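Local coordinates for lipoate-protein ligase 1 (Plasmodium falciparum, PDB 5T8U) that belongs to the lipoate-protein ligase family and binds lipoic acid in a pocket of its A/B-type catalytic domain, at residues K150-S154 with H166-L170. Sequence-based numbering, arbitrary orientation.
Sequences KCSGS and HGTIL. With LPA (lipoic acid), chain C.
G153 and T168 form the hydrogen-bonded pair of this antiparallel ladder, the strand axes running at 169°. T168 N reaches G153 O at 2.9 Å, from above the carbonyl plane, with an N-H...O angle of 152°. Two residues further along the ladder, L170 N donates to C151 O at 2.9 Å, almost in line with the carbonyl bond (169°). The return bond from G153 N to T168 O, and one from S152 OG, are less certain because T168 O sits too close to a neighbour.

T168 CG2, placed between its own N and carbonyl carbon because OG1 stands anti to that N, lies 3.4 Å from G153 O, while L170 CB rests against C151 O. With no side chain on G167, S154 CA and G167 CA approach to 3.7 Å; S154 OG is hydrogen-bonded to NE2 of H165.

On the face carrying T168, lipoic acid crosses from strand 150-154, at its carboxylate, to strand 166-170, at its ring. K150, its chain bent at chi2 and chi3, donates a hydrogen bond from NZ to LPA O1 at 2.8 Å. At the other end, LPA C8 lies in plane at the H166 ring edge, 3.2 Å from ND1, and H166 NE2 is hydrogen-bonded to OG1 of T94. C151 and S152 both face I144, a classic beta bulge, and the hairpin of strands 150-159 and 162-170 forms one wall of the lipoic acid pocket in the catalytic domain.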
loop_
_atom_site.group_PDB
_atom_site.type_symbol
_atom_site.label_atom_id
_atom_site.label_comp_id
_atom_site.label_asym_id
_atom_site.label_seq_id
_atom_site.Cartn_x
_atom_site.Cartn_y
_atom_site.Cartn_z
ATOM N N LYS A 150 -13.746 6.530 8.828
ATOM C CA LYS A 150 -12.571 5.734 8.504
ATOM C C LYS A 150 -11.771 5.418 9.763
ATOM O O LYS A 150 -11.438 6.315 10.543
ATOM C CB LYS A 150 -11.689 6.477 7.501
ATOM C CG LYS A 150 -10.706 5.581 6.760
ATOM C CD LYS A 150 -9.422 6.313 6.382
ATOM C CE LYS A 150 -9.142 6.225 4.889
ATOM N NZ LYS A 150 -7.739 6.608 4.561
ATOM N N CYS A 151 -11.469 4.133 9.960
ATOM C CA CYS A 151 -10.527 3.707 10.985
ATOM C C CYS A 151 -9.369 2.899 10.423
ATOM O O CYS A 151 -8.422 2.611 11.166
ATOM C CB CYS A 151 -11.237 2.876 12.069
ATOM S SG CYS A 151 -11.525 1.150 11.633
ATOM N N SER A 152 -9.412 2.528 9.145
ATOM C CA SER A 152 -8.318 1.805 8.515
ATOM C C SER A 152 -8.308 2.120 7.026
ATOM O O SER A 152 -9.353 2.393 6.429
ATOM C CB SER A 152 -8.437 0.293 8.746
ATOM O OG SER A 152 -7.743 -0.437 7.749
ATOM N N GLY A 153 -7.116 2.080 6.433
ATOM C CA GLY A 153 -6.969 2.389 5.020
ATOM C C GLY A 153 -5.928 1.525 4.338
ATOM O O GLY A 153 -4.770 1.495 4.764
ATOM N N SER A 154 -6.314 0.835 3.269
ATOM C CA SER A 154 -5.481 -0.199 2.674
ATOM C C SER A 154 -5.014 0.182 1.274
ATOM O O SER A 154 -5.552 1.086 0.630
ATOM C CB SER A 154 -6.239 -1.529 2.617
ATOM O OG SER A 154 -6.635 -1.942 3.914
ATOM N N HIS A 166 -1.434 -4.207 2.114
ATOM C CA HIS A 166 -0.928 -3.557 3.316
ATOM C C HIS A 166 -1.747 -2.307 3.600
ATOM O O HIS A 166 -1.984 -1.492 2.700
ATOM C CB HIS A 166 0.564 -3.222 3.188
ATOM C CG HIS A 166 0.854 -1.966 2.426
ATOM N ND1 HIS A 166 1.084 -0.757 3.047
ATOM C CD2 HIS A 166 0.974 -1.735 1.098
ATOM C CE1 HIS A 166 1.322 0.167 2.133
ATOM N NE2 HIS A 166 1.263 -0.401 0.942
ATOM N N GLY A 167 -2.185 -2.171 4.852
ATOM C CA GLY A 167 -3.043 -1.077 5.256
ATOM C C GLY A 167 -2.711 -0.611 6.661
ATOM O O GLY A 167 -1.850 -1.176 7.339
ATOM N N THR A 168 -3.425 0.428 7.085
ATOM C CA THR A 168 -3.219 1.058 8.379
ATOM C C THR A 168 -4.467 0.906 9.233
ATOM O O THR A 168 -5.593 1.005 8.730
ATOM C CB THR A 168 -2.882 2.547 8.223
ATOM O OG1 THR A 168 -2.659 3.131 9.512
ATOM C CG2 THR A 168 -4.013 3.291 7.525
ATOM N N ILE A 169 -4.251 0.659 10.524
ATOM C CA ILE A 169 -5.300 0.633 11.537
ATOM C C ILE A 169 -5.041 1.785 12.498
ATOM O O ILE A 169 -3.890 2.052 12.861
ATOM C CB ILE A 169 -5.329 -0.714 12.288
ATOM C CG1 ILE A 169 -5.647 -1.858 11.321
ATOM C CG2 ILE A 169 -6.345 -0.675 13.431
ATOM C CD1 ILE A 169 -5.495 -3.242 11.928
ATOM N N LEU A 170 -6.108 2.463 12.910
ATOM C CA LEU A 170 -5.999 3.653 13.743
ATOM C C LEU A 170 -6.355 3.312 15.185
ATOM O O LEU A 170 -7.495 2.933 15.477
ATOM C CB LEU A 170 -6.898 4.765 13.206
ATOM C CG LEU A 170 -6.211 5.740 12.246
ATOM C CD1 LEU A 170 -5.425 5.017 11.156
ATOM C CD2 LEU A 170 -7.245 6.658 11.634
HETATM C C1 LPA C . -5.819 5.084 1.337
HETATM O O1 LPA C . -6.599 5.531 2.219
HETATM C C2 LPA C . -4.943 3.871 1.640
HETATM O O2 LPA C . -5.764 5.635 0.206
HETATM C C3 LPA C . -3.886 4.262 2.669
HETATM C C4 LPA C . -2.789 3.201 2.722
HETATM C C5 LPA C . -1.609 3.755 3.519
HETATM C C6 LPA C . -0.526 2.863 3.492
HETATM S S6 LPA C . 0.777 3.624 3.802
HETATM C C7 LPA C . -0.723 1.495 4.907
HETATM C C8 LPA C . 0.715 1.201 5.531
HETATM S S8 LPA C . 1.889 2.351 4.721
#